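Local atomic coordinates of VP5 (Halorubrum pleomorphic virus 2, PDB entry 6QGI), a protein that serves as the envelope protein of a haloarchaeal pleomorphic virus and probably fuses the viral membrane with that of the host cell. Residues Y375-E388 against E414-T428. Residues are numbered along the deposited sequence; the frame is centred on the assembly and turned at random.
Sequences YSGTAVELNTAANE and ETDITSIESARFLST
E381 and R424 face each other in a hydrogen-bonded pair of the antiparallel strands 378-384 and 418-427. E381 N donates to R424 O at 2.7 Å, and R424 N returns the bond to E381 O. Beyond the backbone the side chains run side by side, and E381 OE1 stands 3.0 Å from R424 NH1 over one face of the guanidinium, with no N-H aimed at the oxygen. A379 with L426 repeats the reciprocal pairing. E421 and S422 both face N383 in a classic beta bulge, so N383 O serves two donors, E421 N at 3.1 Å and, weakly, S422 N, while N383 N bonds S422 O; N383 OD1 is bonded to T389 OG1, outside both strands. G377 O is also doubly gripped: T428 N (2.8 Å) and S427 OG approach from opposite faces of its carbonyl plane. The type II turn Y375-T378 needs positive phi at G377, easy without CB. T415 OG1 bonds E388 OE1 weakly (3.0 Å). On the apolar face of V380, L382 and A423, the Y375 ring edge meets the F425 face, planes 82° apart. Within the larger antiparallel sheet, backbone bonds thus set the register, while the ion pair adds undirected attraction on a mixed face.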
ATOM      1  N   TYR A 375      -8.690 -16.714  -8.825  1.00 36.09           N
ATOM      2  CA  TYR A 375      -7.998 -15.845  -7.877  1.00 34.52           C
ATOM      3  C   TYR A 375      -7.151 -16.626  -6.884  1.00 37.63           C
ATOM      4  O   TYR A 375      -7.490 -17.758  -6.549  1.00 37.75           O
ATOM      5  CB  TYR A 375      -9.002 -14.944  -7.137  1.00 35.33           C
ATOM      6  CG  TYR A 375      -9.955 -14.208  -8.054  1.00 36.09           C
ATOM      7  CD1 TYR A 375      -9.488 -13.499  -9.159  1.00 37.04           C
ATOM      8  CD2 TYR A 375     -11.323 -14.186  -7.796  1.00 37.59           C
ATOM      9  CE1 TYR A 375     -10.362 -12.822 -10.006  1.00 37.66           C
ATOM     10  CE2 TYR A 375     -12.205 -13.493  -8.625  1.00 38.42           C
ATOM     11  CZ  TYR A 375     -11.720 -12.816  -9.732  1.00 43.74           C
ATOM     12  OH  TYR A 375     -12.582 -12.136 -10.555  1.00 44.38           O
ATOM     13  N   SER A 376      -6.045 -16.009  -6.411  1.00 33.55           N
ATOM     14  CA  SER A 376      -5.124 -16.612  -5.442  1.00 33.43           C
ATOM     15  C   SER A 376      -5.794 -16.789  -4.089  1.00 36.71           C
ATOM     16  O   SER A 376      -6.571 -15.934  -3.656  1.00 36.31           O
ATOM     17  CB  SER A 376      -3.857 -15.774  -5.301  1.00 37.16           C
ATOM     18  OG  SER A 376      -4.143 -14.453  -4.871  1.00 47.63           O
ATOM     19  N   GLY A 377      -5.512 -17.923  -3.461  1.00 33.41           N
ATOM     20  CA  GLY A 377      -6.067 -18.288  -2.164  1.00 33.94           C
ATOM     21  C   GLY A 377      -7.545 -18.629  -2.194  1.00 38.29           C
ATOM     22  O   GLY A 377      -8.164 -18.743  -1.133  1.00 38.36           O
ATOM     23  N   THR A 378      -8.125 -18.782  -3.407  1.00 34.47           N
ATOM     24  CA  THR A 378      -9.536 -19.130  -3.599  1.00 34.96           C
ATOM     25  C   THR A 378      -9.657 -20.456  -4.375  1.00 39.33           C
ATOM     26  O   THR A 378      -8.654 -21.013  -4.828  1.00 38.45           O
ATOM     27  CB  THR A 378     -10.343 -17.993  -4.285  1.00 41.16           C
ATOM     28  OG1 THR A 378      -9.993 -17.881  -5.663  1.00 38.96           O
ATOM     29  CG2 THR A 378     -10.219 -16.652  -3.584  1.00 38.72           C
ATOM     30  N   ALA A 379     -10.892 -20.964  -4.487  1.00 37.39           N
ATOM     31  CA  ALA A 379     -11.258 -22.189  -5.196  1.00 38.36           C
ATOM     32  C   ALA A 379     -12.564 -21.982  -5.943  1.00 43.56           C
ATOM     33  O   ALA A 379     -13.479 -21.357  -5.404  1.00 43.51           O
ATOM     34  CB  ALA A 379     -11.389 -23.349  -4.220  1.00 40.21           C
ATOM     35  N   VAL A 380     -12.652 -22.479  -7.182  1.00 40.98           N
ATOM     36  CA  VAL A 380     -13.878 -22.355  -7.974  1.00 41.46           C
ATOM     37  C   VAL A 380     -14.727 -23.604  -7.693  1.00 47.51           C
ATOM     38  O   VAL A 380     -14.278 -24.726  -7.930  1.00 46.77           O
ATOM     39  CB  VAL A 380     -13.626 -22.107  -9.491  1.00 44.41           C
ATOM     40  CG1 VAL A 380     -14.939 -21.914 -10.248  1.00 44.75           C
ATOM     41  CG2 VAL A 380     -12.708 -20.903  -9.710  1.00 42.65           C
ATOM     42  N   GLU A 381     -15.917 -23.387  -7.109  1.00 46.74           N
ATOM     43  CA  GLU A 381     -16.891 -24.411  -6.739  1.00 49.16           C
ATOM     44  C   GLU A 381     -17.951 -24.493  -7.829  1.00 55.59           C
ATOM     45  O   GLU A 381     -18.797 -23.603  -7.954  1.00 55.17           O
ATOM     46  CB  GLU A 381     -17.513 -24.090  -5.370  1.00 51.38           C
ATOM     47  CG  GLU A 381     -17.973 -25.312  -4.605  1.00 65.16           C
ATOM     48  CD  GLU A 381     -18.802 -24.985  -3.380  1.00 90.46           C
ATOM     49  OE1 GLU A 381     -20.029 -24.790  -3.529  1.00 88.73           O
ATOM     50  OE2 GLU A 381     -18.225 -24.920  -2.271  1.00 85.44           O
ATOM     51  N   LEU A 382     -17.872 -25.541  -8.646  1.00 54.38           N
ATOM     52  CA  LEU A 382     -18.778 -25.724  -9.770  1.00 55.75           C
ATOM     53  C   LEU A 382     -19.906 -26.685  -9.453  1.00 62.77           C
ATOM     54  O   LEU A 382     -19.687 -27.729  -8.838  1.00 63.18           O
ATOM     55  CB  LEU A 382     -18.013 -26.199 -11.008  1.00 55.43           C
ATOM     56  CG  LEU A 382     -16.918 -25.261 -11.491  1.00 58.78           C
ATOM     57  CD1 LEU A 382     -15.990 -25.959 -12.411  1.00 58.74           C
ATOM     58  CD2 LEU A 382     -17.483 -24.024 -12.129  1.00 60.80           C
ATOM     59  N   ASN A 383     -21.122 -26.312  -9.880  1.00 61.14           N
ATOM     60  CA  ASN A 383     -22.344 -27.088  -9.709  1.00 63.30           C
ATOM     61  C   ASN A 383     -22.794 -27.609 -11.072  1.00 68.42           C
ATOM     62  O   ASN A 383     -23.236 -26.844 -11.940  1.00 67.69           O
ATOM     63  CB  ASN A 383     -23.441 -26.256  -9.020  1.00 65.14           C
ATOM     64  CG  ASN A 383     -23.149 -25.887  -7.584  1.00 86.04           C
ATOM     65  OD1 ASN A 383     -22.362 -26.529  -6.893  1.00 79.15           O
ATOM     66  ND2 ASN A 383     -23.775 -24.828  -7.101  1.00 76.80           N
ATOM     67  N   THR A 384     -22.634 -28.925 -11.258  1.00 66.27           N
ATOM     68  CA  THR A 384     -22.958 -29.651 -12.484  1.00 67.05           C
ATOM     69  C   THR A 384     -24.490 -29.783 -12.647  1.00 73.25           C
ATOM     70  O   THR A 384     -25.227 -29.625 -11.668  1.00 73.75           O
ATOM     71  CB  THR A 384     -22.261 -31.026 -12.476  1.00 75.38           C
ATOM     72  OG1 THR A 384     -22.739 -31.776 -11.368  1.00 76.84           O
ATOM     73  CG2 THR A 384     -20.736 -30.928 -12.394  1.00 72.10           C
ATOM     74  N   ALA A 385     -24.954 -30.083 -13.892  1.00 70.62           N
ATOM     75  CA  ALA A 385     -26.364 -30.279 -14.259  1.00 72.24           C
ATOM     76  C   ALA A 385     -27.012 -31.431 -13.477  1.00 78.46           C
ATOM     77  O   ALA A 385     -28.207 -31.366 -13.189  1.00 79.65           O
ATOM     78  CB  ALA A 385     -26.487 -30.540 -15.752  1.00 73.03           C
ATOM     79  N   ALA A 386     -26.213 -32.457 -13.105  1.00 75.28           N
ATOM     80  CA  ALA A 386     -26.642 -33.620 -12.321  1.00 77.08           C
ATOM     81  C   ALA A 386     -26.530 -33.358 -10.794  1.00 81.52           C
ATOM     82  O   ALA A 386     -26.460 -34.302 -10.000  1.00 81.80           O
ATOM     83  CB  ALA A 386     -25.819 -34.839 -12.715  1.00 77.97           C
ATOM     84  N   ASN A 387     -26.548 -32.062 -10.405  1.00 78.04           N
ATOM     85  CA  ASN A 387     -26.476 -31.510  -9.045  1.00 78.09           C
ATOM     86  C   ASN A 387     -25.235 -32.012  -8.261  1.00 81.20           C
ATOM     87  O   ASN A 387     -25.304 -32.245  -7.049  1.00 81.83           O
ATOM     88  CB  ASN A 387     -27.788 -31.744  -8.274  1.00 82.33           C
ATOM     89  CG  ASN A 387     -28.898 -30.802  -8.700  1.00111.65           C
ATOM     90  OD1 ASN A 387     -28.674 -29.743  -9.304  1.00105.74           O
ATOM     91  ND2 ASN A 387     -30.129 -31.156  -8.385  1.00107.32           N
ATOM     92  N   GLU A 388     -24.087 -32.099  -8.954  1.00 75.66           N
ATOM     93  CA  GLU A 388     -22.818 -32.493  -8.341  1.00 74.42           C
ATOM     94  C   GLU A 388     -21.986 -31.229  -8.119  1.00 75.52           C
ATOM     95  O   GLU A 388     -21.786 -30.446  -9.053  1.00 73.85           O
ATOM     96  CB  GLU A 388     -22.057 -33.527  -9.196  1.00 75.78           C
ATOM     97  CG  GLU A 388     -22.797 -34.831  -9.458  1.00 88.90           C
ATOM     98  CD  GLU A 388     -22.141 -35.786 -10.441  1.00110.42           C
ATOM     99  OE1 GLU A 388     -21.314 -35.331 -11.264  1.00102.98           O
ATOM    100  OE2 GLU A 388     -22.473 -36.991 -10.404  1.00107.29           O
ATOM    101  N   GLU A 414     -19.178 -38.506 -10.971  1.00 82.95           N
ATOM    102  CA  GLU A 414     -19.853 -39.758 -11.328  1.00 84.97           C
ATOM    103  C   GLU A 414     -20.378 -39.656 -12.763  1.00 88.97           C
ATOM    104  O   GLU A 414     -20.473 -40.664 -13.468  1.00 89.58           O
ATOM    105  CB  GLU A 414     -20.996 -40.055 -10.343  1.00 88.20           C
ATOM    106  CG  GLU A 414     -20.577 -40.726  -9.042  1.00100.03           C
ATOM    107  CD  GLU A 414     -19.481 -40.082  -8.209  1.00120.89           C
ATOM    108  OE1 GLU A 414     -19.617 -38.887  -7.861  1.00114.59           O
ATOM    109  OE2 GLU A 414     -18.488 -40.778  -7.897  1.00115.67           O
ATOM    110  N   THR A 415     -20.718 -38.420 -13.180  1.00 84.55           N
ATOM    111  CA  THR A 415     -21.176 -38.064 -14.523  1.00 84.12           C
ATOM    112  C   THR A 415     -20.153 -37.055 -15.059  1.00 85.83           C
ATOM    113  O   THR A 415     -20.282 -35.847 -14.837  1.00 84.27           O
ATOM    114  CB  THR A 415     -22.642 -37.557 -14.512  1.00 92.89           C
ATOM    115  OG1 THR A 415     -22.751 -36.433 -13.641  1.00 93.89           O
ATOM    116  CG2 THR A 415     -23.640 -38.634 -14.101  1.00 92.93           C
ATOM    117  N   ASP A 416     -19.083 -37.575 -15.687  1.00 81.99           N
ATOM    118  CA  ASP A 416     -17.984 -36.785 -16.249  1.00 79.91           C
ATOM    119  C   ASP A 416     -18.472 -35.893 -17.393  1.00 82.02           C
ATOM    120  O   ASP A 416     -18.074 -34.739 -17.479  1.00 79.94           O
ATOM    121  CB  ASP A 416     -16.844 -37.708 -16.723  1.00 82.06           C
ATOM    122  CG  ASP A 416     -17.196 -38.754 -17.775  1.00 96.53           C
ATOM    123  OD1 ASP A 416     -18.401 -38.971 -18.025  1.00 98.70           O
ATOM    124  OD2 ASP A 416     -16.266 -39.363 -18.336  1.00103.17           O
ATOM    125  N   ILE A 417     -19.349 -36.419 -18.264  1.00 79.23           N
ATOM    126  CA  ILE A 417     -19.912 -35.652 -19.367  1.00 78.34           C
ATOM    127  C   ILE A 417     -21.170 -34.980 -18.836  1.00 81.96           C
ATOM    128  O   ILE A 417     -22.138 -35.669 -18.505  1.00 83.06           O
ATOM    129  CB  ILE A 417     -20.165 -36.524 -20.629  1.00 82.42           C
ATOM    130  CG1 ILE A 417     -18.879 -37.268 -21.074  1.00 82.45           C
ATOM    131  CG2 ILE A 417     -20.720 -35.648 -21.774  1.00 82.68           C
ATOM    132  CD1 ILE A 417     -19.082 -38.410 -22.054  1.00 91.60           C
ATOM    133  N   THR A 418     -21.129 -33.638 -18.695  1.00 76.59           N
ATOM    134  CA  THR A 418     -22.238 -32.835 -18.165  1.00 76.44           C
ATOM    135  C   THR A 418     -22.085 -31.351 -18.576  1.00 78.20           C
ATOM    136  O   THR A 418     -21.175 -31.018 -19.333  1.00 76.52           O
ATOM    137  CB  THR A 418     -22.352 -33.020 -16.618  1.00 83.80           C
ATOM    138  OG1 THR A 418     -23.477 -32.295 -16.118  1.00 82.81           O
ATOM    139  CG2 THR A 418     -21.077 -32.639 -15.859  1.00 80.64           C
ATOM    140  N   SER A 419     -23.019 -30.490 -18.130  1.00 74.57           N
ATOM    141  CA  SER A 419     -23.021 -29.050 -18.379  1.00 72.97           C
ATOM    142  C   SER A 419     -23.050 -28.284 -17.049  1.00 75.39           C
ATOM    143  O   SER A 419     -23.899 -28.572 -16.200  1.00 76.67           O
ATOM    144  CB  SER A 419     -24.205 -28.652 -19.256  1.00 77.74           C
ATOM    145  OG  SER A 419     -24.118 -29.223 -20.552  1.00 87.17           O
ATOM    146  N   ILE A 420     -22.119 -27.326 -16.865  1.00 68.68           N
ATOM    147  CA  ILE A 420     -22.042 -26.504 -15.651  1.00 67.22           C
ATOM    148  C   ILE A 420     -23.189 -25.484 -15.687  1.00 70.03           C
ATOM    149  O   ILE A 420     -23.282 -24.676 -16.622  1.00 68.83           O
ATOM    150  CB  ILE A 420     -20.648 -25.823 -15.447  1.00 68.42           C
ATOM    151  CG1 ILE A 420     -19.474 -26.837 -15.466  1.00 68.33           C
ATOM    152  CG2 ILE A 420     -20.616 -24.957 -14.172  1.00 68.66           C
ATOM    153  CD1 ILE A 420     -19.370 -27.855 -14.250  1.00 76.44           C
ATOM    154  N   GLU A 421     -24.073 -25.554 -14.682  1.00 66.79           N
ATOM    155  CA  GLU A 421     -25.241 -24.683 -14.558  1.00 66.82           C
ATOM    156  C   GLU A 421     -24.936 -23.486 -13.670  1.00 68.59           C
ATOM    157  O   GLU A 421     -25.374 -22.374 -13.975  1.00 67.92           O
ATOM    158  CB  GLU A 421     -26.451 -25.461 -14.008  1.00 70.28           C
ATOM    159  CG  GLU A 421     -26.963 -26.565 -14.923  1.00 81.48           C
ATOM    160  CD  GLU A 421     -27.391 -26.149 -16.319  1.00103.37           C
ATOM    161  OE1 GLU A 421     -28.081 -25.112 -16.454  1.00 98.77           O
ATOM    162  OE2 GLU A 421     -27.050 -26.876 -17.280  1.00 99.00           O
ATOM    163  N   SER A 422     -24.181 -23.712 -12.576  1.00 63.73           N
ATOM    164  CA  SER A 422     -23.792 -22.685 -11.608  1.00 61.85           C
ATOM    165  C   SER A 422     -22.327 -22.832 -11.196  1.00 62.47           C
ATOM    166  O   SER A 422     -21.788 -23.938 -11.210  1.00 61.95           O
ATOM    167  CB  SER A 422     -24.681 -22.762 -10.369  1.00 66.76           C
ATOM    168  OG  SER A 422     -26.058 -22.684 -10.701  1.00 77.96           O
ATOM    169  N   ALA A 423     -21.693 -21.711 -10.813  1.00 56.71           N
ATOM    170  CA  ALA A 423     -20.303 -21.649 -10.355  1.00 54.61           C
ATOM    171  C   ALA A 423     -20.088 -20.451  -9.445  1.00 57.09           C
ATOM    172  O   ALA A 423     -20.685 -19.398  -9.676  1.00 56.72           O
ATOM    173  CB  ALA A 423     -19.367 -21.560 -11.541  1.00 54.10           C
ATOM    174  N   ARG A 424     -19.239 -20.609  -8.415  1.00 52.53           N
ATOM    175  CA  ARG A 424     -18.901 -19.544  -7.465  1.00 51.31           C
ATOM    176  C   ARG A 424     -17.493 -19.753  -6.901  1.00 53.35           C
ATOM    177  O   ARG A 424     -17.005 -20.884  -6.886  1.00 52.94           O
ATOM    178  CB  ARG A 424     -19.944 -19.433  -6.327  1.00 53.43           C
ATOM    179  CG  ARG A 424     -19.844 -20.477  -5.208  1.00 68.02           C
ATOM    180  CD  ARG A 424     -20.607 -20.024  -3.976  1.00 82.15           C
ATOM    181  NE  ARG A 424     -20.112 -20.642  -2.744  1.00 92.76           N
ATOM    182  CZ  ARG A 424     -20.634 -21.730  -2.182  1.00109.39           C
ATOM    183  NH1 ARG A 424     -21.669 -22.344  -2.744  1.00 97.24           N
ATOM    184  NH2 ARG A 424     -20.128 -22.210  -1.056  1.00 97.05           N
ATOM    185  N   PHE A 425     -16.845 -18.672  -6.439  1.00 48.34           N
ATOM    186  CA  PHE A 425     -15.517 -18.774  -5.841  1.00 47.10           C
ATOM    187  C   PHE A 425     -15.588 -18.473  -4.344  1.00 50.79           C
ATOM    188  O   PHE A 425     -16.404 -17.660  -3.906  1.00 50.79           O
ATOM    189  CB  PHE A 425     -14.478 -17.883  -6.555  1.00 47.46           C
ATOM    190  CG  PHE A 425     -14.567 -16.397  -6.299  1.00 48.40           C
ATOM    191  CD1 PHE A 425     -15.317 -15.575  -7.131  1.00 51.65           C
ATOM    192  CD2 PHE A 425     -13.859 -15.809  -5.254  1.00 49.86           C
ATOM    193  CE1 PHE A 425     -15.389 -14.199  -6.901  1.00 51.99           C
ATOM    194  CE2 PHE A 425     -13.933 -14.436  -5.025  1.00 52.13           C
ATOM    195  CZ  PHE A 425     -14.698 -13.640  -5.849  1.00 50.38           C
ATOM    196  N   LEU A 426     -14.736 -19.149  -3.569  1.00 47.16           N
ATOM    197  CA  LEU A 426     -14.613 -18.995  -2.116  1.00 47.05           C
ATOM    198  C   LEU A 426     -13.166 -19.257  -1.706  1.00 49.81           C
ATOM    199  O   LEU A 426     -12.453 -19.935  -2.437  1.00 49.18           O
ATOM    200  CB  LEU A 426     -15.595 -19.915  -1.347  1.00 48.65           C
ATOM    201  CG  LEU A 426     -15.530 -21.433  -1.599  1.00 53.91           C
ATOM    202  CD1 LEU A 426     -14.503 -22.104  -0.708  1.00 54.24           C
ATOM    203  CD2 LEU A 426     -16.842 -22.064  -1.305  1.00 57.56           C
ATOM    204  N   SER A 427     -12.747 -18.757  -0.536  1.00 46.00           N
ATOM    205  CA  SER A 427     -11.383 -18.912  -0.030  1.00 44.91           C
ATOM    206  C   SER A 427     -11.017 -20.372   0.282  1.00 49.16           C
ATOM    207  O   SER A 427     -11.875 -21.171   0.651  1.00 49.86           O
ATOM    208  CB  SER A 427     -11.184 -18.062   1.219  1.00 47.96           C
ATOM    209  OG  SER A 427      -9.820 -17.959   1.596  1.00 54.67           O
ATOM    210  N   THR A 428      -9.722 -20.691   0.120  1.00 44.98           N
ATOM    211  CA  THR A 428      -9.080 -21.981   0.391  1.00 45.32           C
ATOM    212  C   THR A 428      -8.666 -22.050   1.872  1.00 49.45           C
ATOM    213  O   THR A 428      -8.630 -23.141   2.449  1.00 50.32           O
ATOM    214  CB  THR A 428      -7.843 -22.138  -0.528  1.00 52.76           C
ATOM    215  OG1 THR A 428      -8.168 -21.761  -1.866  1.00 52.75           O
ATOM    216  CG2 THR A 428      -7.261 -23.551  -0.520  1.00 53.04           C
TER